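PDB 3C2G: beta-catenin homolog sys-1 from Caenorhabditis elegans, which acts as a transcription coregulator in the Wnt signalling asymmetry pathway, activating or repressing target genes and directly binding the TCF transcription factor pop-1. Local coordinates for residues Asn126-Pro131 and His135-Val140; Gly223-Leu228 and Val281-Val286; Arg237-Gln242 and Ala254-Val259; Arg262-Leu267 and Asn298-Ala303. All coordinates share one frame; numbering follows the deposited sequence.

In the fold
The four contacts lie along one all-helical armadillo chain. Contact 1 stands apart toward the N-terminal end, its centre about 35 Å from the centre of the chain, and its nearest atoms stay about 10 Å from contact 3. Contacts 2, 3 and 4 form one neighbourhood, contact 3 sharing a helix with each of the other two: helix 224-239 with contact 2 (centres about 19 Å apart) and helix 251-270 with contact 4 (centres about 13 Å apart). Contacts 2 and 4 touch directly, L228 CD1 lying 3.8 Å from L266 CD2, and contacts 3 and 4 meet through I239 and L300. The centre of contact 4 is the innermost, about 12 Å from the chain centre.

Contact 1: Asn126-Pro131 and His135-Val140; sequences NWQKDP and HCANQV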
loop_
_atom_site.group_PDB
_atom_site.type_symbol
_atom_site.label_atom_id
_atom_site.label_comp_id
_atom_site.label_asym_id
_atom_site.label_seq_id
_atom_site.Cartn_x
_atom_site.Cartn_y
_atom_site.Cartn_z
ATOM N N ASN A 126 -27.825 2.111 -20.244
ATOM C CA ASN A 126 -29.234 2.056 -20.641
ATOM C C ASN A 126 -29.623 0.808 -21.455
ATOM O O ASN A 126 -30.799 0.468 -21.548
ATOM C CB ASN A 126 -29.646 3.346 -21.365
ATOM C CG ASN A 126 -29.069 3.447 -22.763
ATOM O OD1 ASN A 126 -29.161 2.505 -23.561
ATOM N ND2 ASN A 126 -28.491 4.606 -23.083
ATOM N N TRP A 127 -28.639 0.130 -22.040
ATOM C CA TRP A 127 -28.894 -1.172 -22.643
ATOM C C TRP A 127 -29.157 -2.255 -21.597
ATOM O O TRP A 127 -29.798 -3.261 -21.907
ATOM C CB TRP A 127 -27.746 -1.616 -23.543
ATOM C CG TRP A 127 -27.636 -0.894 -24.856
ATOM C CD1 TRP A 127 -26.504 -0.361 -25.393
ATOM C CD2 TRP A 127 -28.685 -0.641 -25.802
ATOM N NE1 TRP A 127 -26.774 0.215 -26.608
ATOM C CE2 TRP A 127 -28.104 0.054 -26.889
ATOM C CE3 TRP A 127 -30.057 -0.930 -25.838
ATOM C CZ2 TRP A 127 -28.850 0.469 -28.005
ATOM C CZ3 TRP A 127 -30.801 -0.520 -26.949
ATOM C CH2 TRP A 127 -30.191 0.172 -28.017
ATOM N N GLN A 128 -28.679 -2.047 -20.367
ATOM C CA GLN A 128 -28.810 -3.048 -19.292
ATOM C C GLN A 128 -30.240 -3.244 -18.813
ATOM O O GLN A 128 -30.514 -4.170 -18.056
ATOM C CB GLN A 128 -27.928 -2.704 -18.084
ATOM C CG GLN A 128 -26.438 -2.677 -18.356
ATOM C CD GLN A 128 -25.800 -4.044 -18.327
ATOM O OE1 GLN A 128 -26.433 -5.059 -18.632
ATOM N NE2 GLN A 128 -24.524 -4.080 -17.958
ATOM N N LYS A 129 -31.134 -2.360 -19.236
ATOM C CA LYS A 129 -32.545 -2.454 -18.887
ATOM C C LYS A 129 -33.379 -2.909 -20.096
ATOM O O LYS A 129 -34.614 -2.960 -20.038
ATOM C CB LYS A 129 -33.041 -1.099 -18.366
ATOM N N ASP A 130 -32.697 -3.227 -21.193
ATOM C CA ASP A 130 -33.359 -3.743 -22.378
ATOM C C ASP A 130 -33.323 -5.266 -22.373
ATOM O O ASP A 130 -32.248 -5.860 -22.246
ATOM C CB ASP A 130 -32.721 -3.194 -23.654
ATOM C CG ASP A 130 -33.503 -3.565 -24.896
ATOM O OD1 ASP A 130 -34.309 -2.728 -25.345
ATOM O OD2 ASP A 130 -33.339 -4.698 -25.406
ATOM N N PRO A 131 -34.501 -5.899 -22.537
ATOM C CA PRO A 131 -34.669 -7.355 -22.449
ATOM C C PRO A 131 -33.776 -8.147 -23.410
ATOM O O PRO A 131 -33.311 -9.237 -23.064
ATOM C CB PRO A 131 -36.147 -7.562 -22.810
ATOM C CG PRO A 131 -36.802 -6.259 -22.534
ATOM C CD PRO A 131 -35.776 -5.217 -22.839
ATOM N N HIS A 135 -28.077 -8.990 -22.978
ATOM C CA HIS A 135 -27.267 -10.171 -23.259
ATOM C C HIS A 135 -26.073 -9.886 -24.166
ATOM O O HIS A 135 -25.035 -10.525 -24.035
ATOM C CB HIS A 135 -28.136 -11.292 -23.816
ATOM C CG HIS A 135 -29.310 -11.609 -22.950
ATOM N ND1 HIS A 135 -29.179 -12.209 -21.715
ATOM C CD2 HIS A 135 -30.634 -11.377 -23.120
ATOM C CE1 HIS A 135 -30.375 -12.347 -21.169
ATOM N NE2 HIS A 135 -31.276 -11.852 -22.001
ATOM N N CYS A 136 -26.216 -8.912 -25.061
ATOM C CA CYS A 136 -25.093 -8.430 -25.863
ATOM C C CYS A 136 -24.066 -7.712 -25.005
ATOM O O CYS A 136 -22.865 -7.968 -25.121
ATOM C CB CYS A 136 -25.576 -7.525 -27.005
ATOM S SG CYS A 136 -26.427 -8.459 -28.301
ATOM N N ALA A 137 -24.553 -6.826 -24.140
ATOM C CA ALA A 137 -23.726 -6.151 -23.142
ATOM C C ALA A 137 -22.876 -7.137 -22.348
ATOM O O ALA A 137 -21.656 -6.968 -22.231
ATOM C CB ALA A 137 -24.604 -5.346 -22.204
ATOM N N ASN A 138 -23.516 -8.176 -21.819
ATOM C CA ASN A 138 -22.821 -9.117 -20.948
ATOM C C ASN A 138 -21.712 -9.831 -21.687
ATOM O O ASN A 138 -20.678 -10.166 -21.121
ATOM C CB ASN A 138 -23.790 -10.130 -20.330
ATOM C CG ASN A 138 -23.077 -11.167 -19.472
ATOM O OD1 ASN A 138 -23.095 -12.370 -19.780
ATOM N ND2 ASN A 138 -22.407 -10.701 -18.400
ATOM N N GLN A 139 -21.930 -10.033 -22.973
ATOM C CA GLN A 139 -20.961 -10.688 -23.821
ATOM C C GLN A 139 -19.759 -9.801 -24.141
ATOM O O GLN A 139 -18.631 -10.278 -24.195
ATOM C CB GLN A 139 -21.645 -11.130 -25.103
ATOM C CG GLN A 139 -21.048 -12.383 -25.653
ATOM C CD GLN A 139 -22.055 -13.219 -26.364
ATOM O OE1 GLN A 139 -22.853 -12.715 -27.176
ATOM N NE2 GLN A 139 -22.027 -14.522 -26.085
ATOM N N VAL A 140 -20.001 -8.513 -24.349
ATOM C CA VAL A 140 -18.915 -7.575 -24.571
ATOM C C VAL A 140 -18.026 -7.398 -23.318
ATOM O O VAL A 140 -16.801 -7.290 -23.436
ATOM C CB VAL A 140 -19.452 -6.232 -25.079
ATOM C CG1 VAL A 140 -18.340 -5.186 -25.134
ATOM C CG2 VAL A 140 -20.098 -6.412 -26.463
#
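The imidazole of H135 meets the backbone carbonyl of P131 at a slant, with H135 CD2 3.4 Å from P131 O. A second flat group, the indole of W127, carries N126 OD1 on one face, 3.8 Å above the plane and displaced toward the rim; this pair lies wholly within segment 126-131. The third, the amide of Q128, sends OE1 to A137 CB, 4.0 Å away. CG of Q128 sits beside its own backbone N (chi1 -62°), and a bend at chi2 (-82°) swings the amide round toward the helix. Its other end is held by a hydrogen bond between NE2 and the hydroxyl of Y176, which helps fix the rotation of the group. Glutamine suits this place because its flexible stem carries the amide across, so that OE1 meets A137 CB while NE2 finds a hydrogen-bond partner; alanine suits the opposite one because a single methyl lets the loop come close. The loop folds back where D130 N bonds to W127 O over 3.0 Å, and D130 OD2 accepts the backbone N-H groups of H132 and M133, which probably helps set the path of the chain into helix 134-150. The contact thus lies at the turn between successive helices of the armadillo domain, 115-122 and 134-150: W127 rests on N121, V140 packs on I119 and L122, and Q139 leans on Y79, D83 and R86 of helix 71-90.

Contact 2: Gly223-Leu228 and Val281-Val286; sequences GLIIKL and VRSDGV
S283 lies over two isoleucines at once, its CB 3.9 Å from I226 CD1 and its OG 3.9 Å from I225 CG2. The isoleucines reach it with different branches. In I225 the methyl CG2 does the touching: it is anti to the backbone N, with CG1 next to that N (chi1 -68°). In I226 the longer arm is used, and its terminal CD1 ends against CB of the serine. S283 stands just past the end of helix 274-282, where D284 takes a positive phi of 75° as the C-prime residue of a Schellman motif. The bond from D284 N to V281 O, 3.2 Å long, belongs to that motif, after which helix 285-292 sets off at once. I225 also packs on I209 and L271, and S283 on P219, so the start of helix 224-239 meets the junction of helices 274-282 and 285-292 in the armadillo domain. No hydrogen bond crosses between the segments. The serine can sit against aliphatic carbon probably because OG is hydrogen-bonded to the carbonyl of G279 one turn back, in the last turn of helix 274-282; with its polarity answered there, it offers a small surface for van der Waals contact.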
loop_
_atom_site.group_PDB
_atom_site.type_symbol
_atom_site.label_atom_id
_atom_site.label_comp_id
_atom_site.label_asym_id
_atom_site.label_seq_id
_atom_site.Cartn_x
_atom_site.Cartn_y
_atom_site.Cartn_z
ATOM N N GLY A 223 -15.897 13.647 -10.966
ATOM C CA GLY A 223 -14.735 12.779 -10.881
ATOM C C GLY A 223 -14.940 11.566 -10.001
ATOM O O GLY A 223 -15.965 11.424 -9.322
ATOM N N LEU A 224 -13.931 10.705 -9.989
ATOM C CA LEU A 224 -14.065 9.390 -9.388
ATOM C C LEU A 224 -14.017 9.337 -7.869
ATOM O O LEU A 224 -14.498 8.377 -7.278
ATOM C CB LEU A 224 -13.046 8.414 -9.977
ATOM C CG LEU A 224 -13.393 7.889 -11.366
ATOM C CD1 LEU A 224 -12.630 6.624 -11.597
ATOM C CD2 LEU A 224 -14.881 7.640 -11.512
ATOM N N ILE A 225 -13.439 10.338 -7.226
ATOM C CA ILE A 225 -13.382 10.296 -5.789
ATOM C C ILE A 225 -14.799 10.383 -5.226
ATOM O O ILE A 225 -15.195 9.556 -4.400
ATOM C CB ILE A 225 -12.425 11.362 -5.204
ATOM C CG1 ILE A 225 -10.982 11.010 -5.567
ATOM C CG2 ILE A 225 -12.577 11.449 -3.702
ATOM C CD1 ILE A 225 -9.935 11.908 -4.938
ATOM N N ILE A 226 -15.577 11.350 -5.691
ATOM C CA ILE A 226 -16.949 11.504 -5.199
ATOM C C ILE A 226 -17.814 10.299 -5.602
ATOM O O ILE A 226 -18.637 9.802 -4.813
ATOM C CB ILE A 226 -17.561 12.845 -5.689
ATOM C CG1 ILE A 226 -16.740 14.036 -5.165
ATOM C CG2 ILE A 226 -19.038 12.982 -5.302
ATOM C CD1 ILE A 226 -16.750 14.211 -3.635
ATOM N N LYS A 227 -17.602 9.822 -6.824
ATOM C CA LYS A 227 -18.397 8.740 -7.372
ATOM C C LYS A 227 -18.099 7.416 -6.685
ATOM O O LYS A 227 -19.023 6.723 -6.235
ATOM C CB LYS A 227 -18.184 8.610 -8.870
ATOM C CG LYS A 227 -18.878 9.669 -9.708
ATOM C CD LYS A 227 -18.809 9.227 -11.169
ATOM C CE LYS A 227 -19.050 10.349 -12.142
ATOM N NZ LYS A 227 -19.481 9.766 -13.439
ATOM N N LEU A 228 -16.820 7.082 -6.573
ATOM C CA LEU A 228 -16.439 5.843 -5.929
ATOM C C LEU A 228 -16.862 5.800 -4.459
ATOM O O LEU A 228 -17.280 4.745 -3.976
ATOM C CB LEU A 228 -14.955 5.558 -6.131
ATOM C CG LEU A 228 -14.629 5.180 -7.591
ATOM C CD1 LEU A 228 -13.134 4.933 -7.795
ATOM C CD2 LEU A 228 -15.457 3.956 -8.056
ATOM N N VAL A 281 -9.389 12.692 1.548
ATOM C CA VAL A 281 -9.679 12.995 2.935
ATOM C C VAL A 281 -10.624 14.188 3.085
ATOM O O VAL A 281 -11.485 14.167 3.948
ATOM C CB VAL A 281 -8.397 13.167 3.755
ATOM C CG1 VAL A 281 -8.713 13.628 5.196
ATOM C CG2 VAL A 281 -7.588 11.855 3.751
ATOM N N ARG A 282 -10.497 15.208 2.246
ATOM C CA ARG A 282 -11.427 16.343 2.295
ATOM C C ARG A 282 -12.831 15.961 1.807
ATOM O O ARG A 282 -13.808 16.643 2.103
ATOM C CB ARG A 282 -10.873 17.566 1.525
ATOM C CG ARG A 282 -9.448 18.026 1.965
ATOM C CD ARG A 282 -8.895 19.304 1.271
ATOM N NE ARG A 282 -9.162 19.397 -0.173
ATOM C CZ ARG A 282 -8.309 19.079 -1.157
ATOM N NH1 ARG A 282 -7.085 18.615 -0.903
ATOM N NH2 ARG A 282 -8.688 19.228 -2.424
ATOM N N SER A 283 -12.945 14.864 1.066
ATOM C CA SER A 283 -14.256 14.387 0.603
ATOM C C SER A 283 -14.840 13.336 1.556
ATOM O O SER A 283 -15.796 12.648 1.219
ATOM C CB SER A 283 -14.138 13.817 -0.798
ATOM O OG SER A 283 -13.290 14.637 -1.589
ATOM N N ASP A 284 -14.240 13.219 2.741
ATOM C CA ASP A 284 -14.728 12.356 3.822
ATOM C C ASP A 284 -14.465 10.868 3.587
ATOM O O ASP A 284 -15.163 9.996 4.111
ATOM C CB ASP A 284 -16.194 12.658 4.150
ATOM C CG ASP A 284 -16.337 13.884 5.040
ATOM O OD1 ASP A 284 -15.343 14.242 5.713
ATOM O OD2 ASP A 284 -17.428 14.494 5.066
ATOM N N GLY A 285 -13.417 10.606 2.819
ATOM C CA GLY A 285 -13.038 9.255 2.489
ATOM C C GLY A 285 -12.782 8.379 3.698
ATOM O O GLY A 285 -13.217 7.226 3.737
ATOM N N VAL A 286 -12.092 8.937 4.688
ATOM C CA VAL A 286 -11.676 8.174 5.863
ATOM C C VAL A 286 -12.893 7.771 6.689
ATOM O O VAL A 286 -12.999 6.616 7.140
ATOM C CB VAL A 286 -10.612 8.942 6.697
ATOM C CG1 VAL A 286 -10.463 8.353 8.095
ATOM C CG2 VAL A 286 -9.267 8.933 5.971
#

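Contact 3: Arg237-Gln242 and Ala254-Val259; sequences RLIAGQ and AHLIQV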
loop_
_atom_site.group_PDB
_atom_site.type_symbol
_atom_site.label_atom_id
_atom_site.label_comp_id
_atom_site.label_asym_id
_atom_site.label_seq_id
_atom_site.Cartn_x
_atom_site.Cartn_y
_atom_site.Cartn_z
ATOM N N ARG A 237 -24.947 0.509 2.423
ATOM C CA ARG A 237 -26.311 0.669 2.860
ATOM C C ARG A 237 -27.158 -0.570 2.616
ATOM O O ARG A 237 -28.044 -0.865 3.403
ATOM C CB ARG A 237 -26.950 1.883 2.199
ATOM C CG ARG A 237 -26.645 3.180 2.923
ATOM C CD ARG A 237 -27.329 4.344 2.267
ATOM N NE ARG A 237 -27.638 5.362 3.265
ATOM C CZ ARG A 237 -28.433 6.410 3.059
ATOM N NH1 ARG A 237 -29.007 6.599 1.872
ATOM N NH2 ARG A 237 -28.649 7.271 4.045
ATOM N N LEU A 238 -26.877 -1.296 1.537
ATOM C CA LEU A 238 -27.717 -2.423 1.153
ATOM C C LEU A 238 -27.310 -3.721 1.826
ATOM O O LEU A 238 -28.127 -4.629 1.975
ATOM C CB LEU A 238 -27.724 -2.602 -0.363
ATOM C CG LEU A 238 -28.433 -1.500 -1.159
ATOM C CD1 LEU A 238 -28.000 -1.564 -2.627
ATOM C CD2 LEU A 238 -29.943 -1.578 -1.030
ATOM N N ILE A 239 -26.049 -3.811 2.226
ATOM C CA ILE A 239 -25.565 -5.012 2.887
ATOM C C ILE A 239 -25.598 -4.894 4.412
ATOM O O ILE A 239 -25.535 -5.908 5.113
ATOM C CB ILE A 239 -24.148 -5.413 2.410
ATOM C CG1 ILE A 239 -23.087 -4.432 2.884
ATOM C CG2 ILE A 239 -24.105 -5.565 0.901
ATOM C CD1 ILE A 239 -21.689 -4.989 2.810
ATOM N N ALA A 240 -25.735 -3.661 4.908
ATOM C CA ALA A 240 -25.497 -3.335 6.314
ATOM C C ALA A 240 -26.240 -4.242 7.287
ATOM O O ALA A 240 -25.627 -4.805 8.206
ATOM C CB ALA A 240 -25.802 -1.880 6.597
ATOM N N GLY A 241 -27.542 -4.398 7.088
ATOM C CA GLY A 241 -28.314 -5.275 7.959
ATOM C C GLY A 241 -28.223 -6.771 7.644
ATOM O O GLY A 241 -28.684 -7.593 8.439
ATOM N N GLN A 242 -27.631 -7.130 6.501
ATOM C CA GLN A 242 -27.601 -8.525 6.046
ATOM C C GLN A 242 -26.713 -9.423 6.897
ATOM O O GLN A 242 -25.553 -9.104 7.166
ATOM C CB GLN A 242 -27.143 -8.613 4.592
ATOM C CG GLN A 242 -28.026 -7.867 3.609
ATOM C CD GLN A 242 -28.859 -8.794 2.767
ATOM O OE1 GLN A 242 -29.624 -9.611 3.286
ATOM N NE2 GLN A 242 -28.712 -8.679 1.447
ATOM N N ALA A 254 -22.937 -11.273 -2.031
ATOM C CA ALA A 254 -21.581 -11.562 -2.507
ATOM C C ALA A 254 -21.144 -10.545 -3.539
ATOM O O ALA A 254 -19.986 -10.157 -3.585
ATOM C CB ALA A 254 -21.490 -12.959 -3.089
ATOM N N HIS A 255 -22.080 -10.108 -4.363
ATOM C CA HIS A 255 -21.754 -9.217 -5.457
ATOM C C HIS A 255 -21.465 -7.815 -4.924
ATOM O O HIS A 255 -20.559 -7.138 -5.398
ATOM C CB HIS A 255 -22.887 -9.192 -6.488
ATOM C CG HIS A 255 -22.752 -8.093 -7.490
ATOM N ND1 HIS A 255 -23.476 -6.920 -7.411
ATOM C CD2 HIS A 255 -21.942 -7.964 -8.566
ATOM C CE1 HIS A 255 -23.125 -6.122 -8.405
ATOM N NE2 HIS A 255 -22.200 -6.733 -9.123
ATOM N N LEU A 256 -22.254 -7.384 -3.947
ATOM C CA LEU A 256 -22.079 -6.066 -3.355
ATOM C C LEU A 256 -20.796 -5.970 -2.534
ATOM O O LEU A 256 -20.121 -4.958 -2.583
ATOM C CB LEU A 256 -23.302 -5.669 -2.543
ATOM C CG LEU A 256 -24.560 -5.307 -3.349
ATOM C CD1 LEU A 256 -25.734 -5.068 -2.427
ATOM C CD2 LEU A 256 -24.371 -4.100 -4.284
ATOM N N ILE A 257 -20.444 -7.034 -1.816
ATOM C CA ILE A 257 -19.212 -7.051 -1.047
ATOM C C ILE A 257 -18.062 -6.871 -2.005
ATOM O O ILE A 257 -17.158 -6.051 -1.782
ATOM C CB ILE A 257 -19.054 -8.363 -0.243
ATOM C CG1 ILE A 257 -19.932 -8.317 1.019
ATOM C CG2 ILE A 257 -17.577 -8.623 0.137
ATOM C CD1 ILE A 257 -20.074 -9.662 1.727
ATOM N N GLN A 258 -18.117 -7.638 -3.090
ATOM C CA GLN A 258 -17.091 -7.609 -4.134
ATOM C C GLN A 258 -17.032 -6.226 -4.794
ATOM O O GLN A 258 -15.950 -5.733 -5.087
ATOM C CB GLN A 258 -17.339 -8.734 -5.149
ATOM C CG GLN A 258 -16.074 -9.457 -5.653
ATOM C CD GLN A 258 -15.216 -10.113 -4.544
ATOM O OE1 GLN A 258 -15.733 -10.698 -3.578
ATOM N NE2 GLN A 258 -13.894 -10.022 -4.698
ATOM N N VAL A 259 -18.181 -5.594 -5.001
ATOM C CA VAL A 259 -18.211 -4.227 -5.502
ATOM C C VAL A 259 -17.457 -3.258 -4.562
ATOM O O VAL A 259 -16.721 -2.383 -5.019
ATOM C CB VAL A 259 -19.653 -3.725 -5.721
ATOM C CG1 VAL A 259 -19.682 -2.192 -5.845
ATOM C CG2 VAL A 259 -20.260 -4.364 -6.953
#
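I239 and L256 press together where helix 224-239 and helix 251-270, running in roughly opposite directions, pack side by side in the armadillo domain. This is the tight part of the contact: I239 CG2 approaches L256 CB to 3.5 Å and also touches L256 CD1 at 3.7 Å, the two side chains passing head to tail. The placing follows from the first torsion of I239. Its CG1 is flanked by both main-chain neighbours of CA (chi1 69°), which leaves CG2 beside the N and aimed at the leucine. Branching at CB serves well here, since one residue can send a methyl to L256 and its longer arm to a second partner. Both residues are buried, and I239 has further cover from L253, I260 and Y295. The solvent side is lighter: L238, an exposed residue, touches L256 with little more than its CB, 3.8 Å from L256 CD1, the side chains meeting at a slant. P183 touches both leucines and H182 touches L238, so the apolar surface has some shelter. A type I turn runs from I239 to Q242, closed by Q242 N bonding to I239 O over 2.8 Å. Among the buried side chains the spacing is wider at one pair, I239 CD1 lying 4.2 Å from I257 CG1 with the two arms nearly perpendicular.

Contact 4: Arg262-Leu267 and Asn298-Ala303; sequences RTFDLL and NDLIRA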
loop_
_atom_site.group_PDB
_atom_site.type_symbol
_atom_site.label_atom_id
_atom_site.label_comp_id
_atom_site.label_asym_id
_atom_site.label_seq_id
_atom_site.Cartn_x
_atom_site.Cartn_y
_atom_site.Cartn_z
ATOM N N ARG A 262 -13.527 -4.036 -4.795
ATOM C CA ARG A 262 -12.932 -3.507 -6.011
ATOM C C ARG A 262 -12.923 -1.974 -6.036
ATOM O O ARG A 262 -12.070 -1.365 -6.676
ATOM C CB ARG A 262 -13.632 -4.078 -7.253
ATOM C CG ARG A 262 -13.376 -5.588 -7.482
ATOM C CD ARG A 262 -14.160 -6.068 -8.713
ATOM N NE ARG A 262 -14.093 -7.513 -8.942
ATOM C CZ ARG A 262 -13.458 -8.092 -9.961
ATOM N NH1 ARG A 262 -12.820 -7.356 -10.869
ATOM N NH2 ARG A 262 -13.468 -9.415 -10.076
ATOM N N THR A 263 -13.873 -1.350 -5.353
ATOM C CA THR A 263 -13.843 0.099 -5.199
ATOM C C THR A 263 -12.673 0.531 -4.310
ATOM O O THR A 263 -12.014 1.516 -4.617
ATOM C CB THR A 263 -15.156 0.620 -4.646
ATOM O OG1 THR A 263 -16.198 0.320 -5.581
ATOM C CG2 THR A 263 -15.103 2.118 -4.421
ATOM N N PHE A 264 -12.400 -0.216 -3.240
ATOM C CA PHE A 264 -11.223 0.048 -2.423
ATOM C C PHE A 264 -9.959 -0.103 -3.270
ATOM O O PHE A 264 -9.078 0.753 -3.235
ATOM C CB PHE A 264 -11.138 -0.889 -1.195
ATOM C CG PHE A 264 -12.144 -0.593 -0.090
ATOM C CD1 PHE A 264 -12.605 0.695 0.151
ATOM C CD2 PHE A 264 -12.593 -1.627 0.740
ATOM C CE1 PHE A 264 -13.508 0.948 1.197
ATOM C CE2 PHE A 264 -13.493 -1.387 1.787
ATOM C CZ PHE A 264 -13.951 -0.098 2.016
ATOM N N ASP A 265 -9.872 -1.193 -4.023
ATOM C CA ASP A 265 -8.717 -1.461 -4.886
ATOM C C ASP A 265 -8.509 -0.360 -5.933
ATOM O O ASP A 265 -7.388 0.081 -6.144
ATOM C CB ASP A 265 -8.867 -2.827 -5.568
ATOM C CG ASP A 265 -7.659 -3.193 -6.440
ATOM O OD1 ASP A 265 -6.518 -3.244 -5.916
ATOM O OD2 ASP A 265 -7.848 -3.430 -7.655
ATOM N N LEU A 266 -9.588 0.096 -6.568
ATOM C CA LEU A 266 -9.491 1.147 -7.584
ATOM C C LEU A 266 -9.043 2.505 -6.981
ATOM O O LEU A 266 -8.098 3.135 -7.487
ATOM C CB LEU A 266 -10.793 1.268 -8.381
ATOM C CG LEU A 266 -10.835 2.246 -9.558
ATOM C CD1 LEU A 266 -9.676 2.045 -10.544
ATOM C CD2 LEU A 266 -12.187 2.189 -10.288
ATOM N N LEU A 267 -9.686 2.932 -5.896
ATOM C CA LEU A 267 -9.218 4.109 -5.141
ATOM C C LEU A 267 -7.739 4.018 -4.737
ATOM O O LEU A 267 -7.006 4.990 -4.859
ATOM C CB LEU A 267 -10.071 4.322 -3.904
ATOM C CG LEU A 267 -11.460 4.829 -4.225
ATOM C CD1 LEU A 267 -12.366 4.540 -3.061
ATOM C CD2 LEU A 267 -11.408 6.301 -4.594
ATOM N N ASN A 298 -13.998 -10.389 6.370
ATOM C CA ASN A 298 -12.566 -10.173 6.487
ATOM C C ASN A 298 -11.855 -9.679 5.235
ATOM O O ASN A 298 -10.888 -8.922 5.335
ATOM C CB ASN A 298 -11.885 -11.416 7.079
ATOM C CG ASN A 298 -12.319 -11.669 8.510
ATOM O OD1 ASN A 298 -13.050 -10.861 9.096
ATOM N ND2 ASN A 298 -11.881 -12.782 9.083
ATOM N N ASP A 299 -12.317 -10.089 4.061
ATOM C CA ASP A 299 -11.722 -9.588 2.826
ATOM C C ASP A 299 -12.022 -8.111 2.701
ATOM O O ASP A 299 -11.165 -7.315 2.342
ATOM C CB ASP A 299 -12.247 -10.350 1.601
ATOM C CG ASP A 299 -11.626 -11.743 1.461
ATOM O OD1 ASP A 299 -10.478 -11.944 1.931
ATOM O OD2 ASP A 299 -12.280 -12.638 0.872
ATOM N N LEU A 300 -13.259 -7.760 3.014
ATOM C CA LEU A 300 -13.704 -6.391 2.959
ATOM C C LEU A 300 -12.919 -5.565 3.991
ATOM O O LEU A 300 -12.400 -4.499 3.669
ATOM C CB LEU A 300 -15.225 -6.329 3.190
ATOM C CG LEU A 300 -15.949 -4.995 3.033
ATOM C CD1 LEU A 300 -17.443 -5.205 3.072
ATOM C CD2 LEU A 300 -15.560 -4.055 4.157
ATOM N N ILE A 301 -12.804 -6.074 5.215
ATOM C CA ILE A 301 -12.046 -5.376 6.251
ATOM C C ILE A 301 -10.564 -5.218 5.865
ATOM O O ILE A 301 -10.010 -4.118 5.971
ATOM C CB ILE A 301 -12.237 -6.025 7.658
ATOM C CG1 ILE A 301 -13.696 -5.860 8.104
ATOM C CG2 ILE A 301 -11.274 -5.400 8.690
ATOM C CD1 ILE A 301 -14.150 -6.846 9.147
ATOM N N ARG A 302 -9.937 -6.296 5.404
ATOM C CA ARG A 302 -8.552 -6.213 4.917
ATOM C C ARG A 302 -8.358 -5.130 3.865
ATOM O O ARG A 302 -7.355 -4.414 3.883
ATOM C CB ARG A 302 -8.050 -7.553 4.361
ATOM C CG ARG A 302 -7.408 -8.458 5.392
ATOM C CD ARG A 302 -6.632 -9.597 4.736
ATOM N NE ARG A 302 -7.521 -10.636 4.223
ATOM C CZ ARG A 302 -8.045 -11.616 4.961
ATOM N NH1 ARG A 302 -7.773 -11.703 6.259
ATOM N NH2 ARG A 302 -8.852 -12.517 4.401
ATOM N N ALA A 303 -9.311 -5.017 2.945
ATOM C CA ALA A 303 -9.146 -4.118 1.820
ATOM C C ALA A 303 -9.360 -2.659 2.216
ATOM O O ALA A 303 -8.693 -1.778 1.699
ATOM C CB ALA A 303 -10.055 -4.514 0.664
#
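F264 reaches from helix 251-270 to the first turns of helix 298-311, and its CB already lies 3.9 Å from A303 O. From there CG, set beside the backbone N (chi1 -73°) and 4.1 Å from A303 O, carries the ring along the backbone of the partner helix. CD2 comes next, 3.7 Å from A303 C and 3.8 Å from A303 CB. Farther out, CE2 approaches L300 O at 3.8 Å and L300 CD2 at 4.1 Å; A303 C and L300 O both stand at a slant to the ring. Alanine suits its position because its single methyl lets the phenyl come close to the main chain, one turn after the leucine that meets the ring's outer part. Such close helix-on-helix packing around large apolar side chains builds the superhelix of armadillo domains, and here M232, I289 and V292, from two further helices, also touch F264. Replacing F264 with an alanine would probably leave A303 and L300 without the ring they pack on and open a gap between the two helices. On the flank of helix 298-311, R302 NH2 makes a salt bridge to D299 OD1, 3.0 Å away, one turn back. The carboxylate oxygen is met on its anti side, 33° out of the carboxylate plane, and N298 O lies 3.9 Å above the centre of the R302 guanidinium. On helix 251-270, D265 pairs with R195.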